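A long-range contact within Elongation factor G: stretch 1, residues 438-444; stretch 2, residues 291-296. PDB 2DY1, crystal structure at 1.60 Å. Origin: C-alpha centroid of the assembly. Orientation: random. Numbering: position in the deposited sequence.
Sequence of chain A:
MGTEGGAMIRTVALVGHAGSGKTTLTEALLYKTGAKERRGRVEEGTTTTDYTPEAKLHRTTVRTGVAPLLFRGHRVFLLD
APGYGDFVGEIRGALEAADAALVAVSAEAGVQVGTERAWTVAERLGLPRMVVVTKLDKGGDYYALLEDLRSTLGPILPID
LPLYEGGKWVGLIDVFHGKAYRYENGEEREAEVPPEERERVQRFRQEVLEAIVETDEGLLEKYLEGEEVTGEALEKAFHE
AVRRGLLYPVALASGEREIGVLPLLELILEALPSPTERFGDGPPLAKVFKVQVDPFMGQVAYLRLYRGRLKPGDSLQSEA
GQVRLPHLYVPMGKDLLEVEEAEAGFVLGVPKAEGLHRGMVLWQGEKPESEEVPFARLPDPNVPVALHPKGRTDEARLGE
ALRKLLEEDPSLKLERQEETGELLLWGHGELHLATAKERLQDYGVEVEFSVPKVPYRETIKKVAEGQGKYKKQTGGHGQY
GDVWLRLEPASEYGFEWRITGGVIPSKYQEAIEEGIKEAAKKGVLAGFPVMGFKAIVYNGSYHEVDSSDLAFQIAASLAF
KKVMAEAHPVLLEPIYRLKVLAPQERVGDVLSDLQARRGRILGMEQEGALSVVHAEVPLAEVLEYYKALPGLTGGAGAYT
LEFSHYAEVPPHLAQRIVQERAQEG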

# COMPACT_ATOMS: atom_id res chain seq x y z
N GLU A 438 -16.62 3.70 -4.65
CA GLU A 438 -17.46 2.70 -5.30
C GLU A 438 -17.83 1.59 -4.35
O GLU A 438 -18.95 1.10 -4.39
CB GLU A 438 -16.72 2.11 -6.52
CG GLU A 438 -16.53 3.15 -7.62
CD GLU A 438 -15.49 2.74 -8.66
OE1 GLU A 438 -15.25 1.53 -8.85
OE2 GLU A 438 -14.93 3.65 -9.31
N ARG A 439 -16.89 1.18 -3.49
CA ARG A 439 -17.20 0.11 -2.57
C ARG A 439 -18.27 0.53 -1.56
O ARG A 439 -19.14 -0.28 -1.24
CB ARG A 439 -15.91 -0.39 -1.87
CG ARG A 439 -16.12 -1.70 -1.14
CD ARG A 439 -16.56 -2.79 -2.10
NE ARG A 439 -16.34 -4.13 -1.55
CZ ARG A 439 -16.80 -5.24 -2.12
NH1 ARG A 439 -17.52 -5.16 -3.25
NH2 ARG A 439 -16.52 -6.43 -1.60
N LEU A 440 -18.20 1.77 -1.08
CA LEU A 440 -19.20 2.29 -0.15
C LEU A 440 -20.56 2.24 -0.87
O LEU A 440 -21.59 1.90 -0.27
CB LEU A 440 -18.83 3.72 0.27
CG LEU A 440 -17.60 3.75 1.20
CD1 LEU A 440 -17.09 5.16 1.41
CD2 LEU A 440 -18.01 3.12 2.55
N GLN A 441 -20.56 2.56 -2.17
CA GLN A 441 -21.80 2.50 -2.96
C GLN A 441 -22.33 1.04 -3.01
O GLN A 441 -23.54 0.81 -2.97
CB GLN A 441 -21.51 3.03 -4.38
CG GLN A 441 -22.58 2.76 -5.44
CD GLN A 441 -22.10 3.21 -6.83
OE1 GLN A 441 -20.99 2.85 -7.28
NE2 GLN A 441 -22.93 3.99 -7.50
N ASP A 442 -21.44 0.05 -3.09
CA ASP A 442 -21.86 -1.34 -3.12
C ASP A 442 -22.54 -1.69 -1.81
O ASP A 442 -23.41 -2.56 -1.78
CB ASP A 442 -20.68 -2.31 -3.27
CG ASP A 442 -19.92 -2.13 -4.55
OD1 ASP A 442 -20.46 -1.51 -5.50
OD2 ASP A 442 -18.77 -2.64 -4.63
N TYR A 443 -22.10 -1.03 -0.75
CA TYR A 443 -22.65 -1.27 0.59
C TYR A 443 -23.92 -0.45 0.83
O TYR A 443 -24.48 -0.47 1.93
CB TYR A 443 -21.64 -0.94 1.68
CG TYR A 443 -20.36 -1.79 1.66
CD1 TYR A 443 -20.39 -3.10 1.21
CD2 TYR A 443 -19.16 -1.27 2.14
CE1 TYR A 443 -19.24 -3.90 1.26
CE2 TYR A 443 -18.01 -2.06 2.19
CZ TYR A 443 -18.06 -3.37 1.75
OH TYR A 443 -16.95 -4.19 1.87
N GLY A 444 -24.35 0.28 -0.19
CA GLY A 444 -25.59 1.06 -0.08
C GLY A 444 -25.46 2.51 0.36
O GLY A 444 -26.45 3.17 0.70
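Stretch 2 (291-296) VQVDPF

Stretch 2 reaches the end of the helix as an extended chain. Val 291 and Gln 292 have ordinary strand angles; Val 293 keeps an extended phi of -134° but its psi drops to 71°, and Pro 295, at -52/136, carries the chain past the helix end before Phe 296 turns to positive phi. The strand and the helix run at 51° between their N-to-C directions, and their axes come no closer than 10.5 Å. At that spacing the backbones do not pack directly, and the gap is spanned by the side chains of Arg 439, from the helix, and Tyr 443, just after it. The nearest CA atoms across the stretches are those of Tyr 443 and Pro 295, 6.4 Å apart.

Pro 295 gives up the most surface, 62 Å², and its closest contacts are made by ring atoms. Its CG lies 4.0 Å from CD1 of Tyr 443, an apolar contact, and 3.9 Å from CB of Asp 442, whose CA-to-CB bond points toward stretch 2. Its CD sits over one face of the Arg 439 guanidinium, 3.6 Å from NH1. A rigid, apolar ring thus covers a flat charged group while leaving the edge of that group free for hydrogen bonds.

Arg 439, with 57 Å² covered, uses that edge. Its CA-to-CB bond points sideways, but the t, p, t run of chi1 to chi3 brings its end to stretch 2. There NH2 meets OD2 of Asp 294 at 2.7 Å, a salt bridge with a hydrogen bond in it, near the guanidinium plane. The group is held from its own helix as well: NH1 forms a salt bridge with OD2 of Asp 442, one turn later, at 3.1 Å. The aspartate across the gap is likewise braced, since NE2 of Gln 292 donates to OD2 of Asp 294 at 2.9 Å. One arginine therefore links two carboxylates, one from each stretch.

Tyr 443, with 48 Å² covered, supplies the second polar tie. Its chi1 is m, and OH donates to the backbone O of Val 293 at 2.8 Å, near the plane of the ring. The acceptor is a main-chain carbonyl, so the bond itself does not depend on which side chain Val 293 carries. Just beyond, Gly 444 ends the helix in a Schellman motif, with N bonded to O of Gln 441 at 2.9 Å and a phi of 93° that suits glycine.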

# COMPACT_ATOMS: atom_id res chain seq x y z
N VAL A 291 -8.93 -9.77 3.90
CA VAL A 291 -10.32 -9.93 4.28
C VAL A 291 -11.22 -9.36 3.19
O VAL A 291 -10.85 -8.36 2.56
CB VAL A 291 -10.60 -9.14 5.58
CG1 VAL A 291 -12.10 -9.03 5.83
CG2 VAL A 291 -9.93 -9.83 6.78
N GLN A 292 -12.32 -10.05 2.91
CA GLN A 292 -13.33 -9.50 1.99
C GLN A 292 -14.60 -9.33 2.81
O GLN A 292 -14.85 -10.10 3.71
CB GLN A 292 -13.71 -10.45 0.85
CG GLN A 292 -12.72 -10.57 -0.29
CD GLN A 292 -12.44 -9.24 -0.97
OE1 GLN A 292 -11.32 -8.76 -0.99
NE2 GLN A 292 -13.49 -8.64 -1.55
N VAL A 293 -15.41 -8.31 2.50
CA VAL A 293 -16.73 -8.17 3.13
C VAL A 293 -17.59 -7.87 1.90
O VAL A 293 -18.02 -6.74 1.67
CB VAL A 293 -16.81 -7.00 4.16
CG1 VAL A 293 -18.16 -7.02 4.88
CG2 VAL A 293 -15.69 -7.10 5.18
N ASP A 294 -17.79 -8.90 1.06
CA ASP A 294 -18.55 -8.76 -0.19
C ASP A 294 -20.04 -8.63 0.11
O ASP A 294 -20.57 -9.33 0.96
CB ASP A 294 -18.35 -9.99 -1.09
CG ASP A 294 -16.93 -10.10 -1.67
OD1 ASP A 294 -16.45 -11.24 -1.88
OD2 ASP A 294 -16.30 -9.06 -1.93
N PRO A 295 -20.73 -7.73 -0.60
CA PRO A 295 -22.17 -7.59 -0.34
C PRO A 295 -22.89 -8.93 -0.42
O PRO A 295 -22.65 -9.73 -1.33
CB PRO A 295 -22.62 -6.64 -1.45
CG PRO A 295 -21.42 -5.76 -1.64
CD PRO A 295 -20.26 -6.75 -1.59
N PHE A 296 -23.77 -9.17 0.55
CA PHE A 296 -24.57 -10.39 0.65
C PHE A 296 -23.77 -11.64 1.01
O PHE A 296 -24.29 -12.75 0.91
CB PHE A 296 -25.31 -10.63 -0.67
CG PHE A 296 -25.98 -9.40 -1.21
CD1 PHE A 296 -25.48 -8.78 -2.34
CD2 PHE A 296 -27.07 -8.84 -0.55
CE1 PHE A 296 -26.05 -7.59 -2.81
CE2 PHE A 296 -27.65 -7.66 -1.01
CZ PHE A 296 -27.14 -7.04 -2.14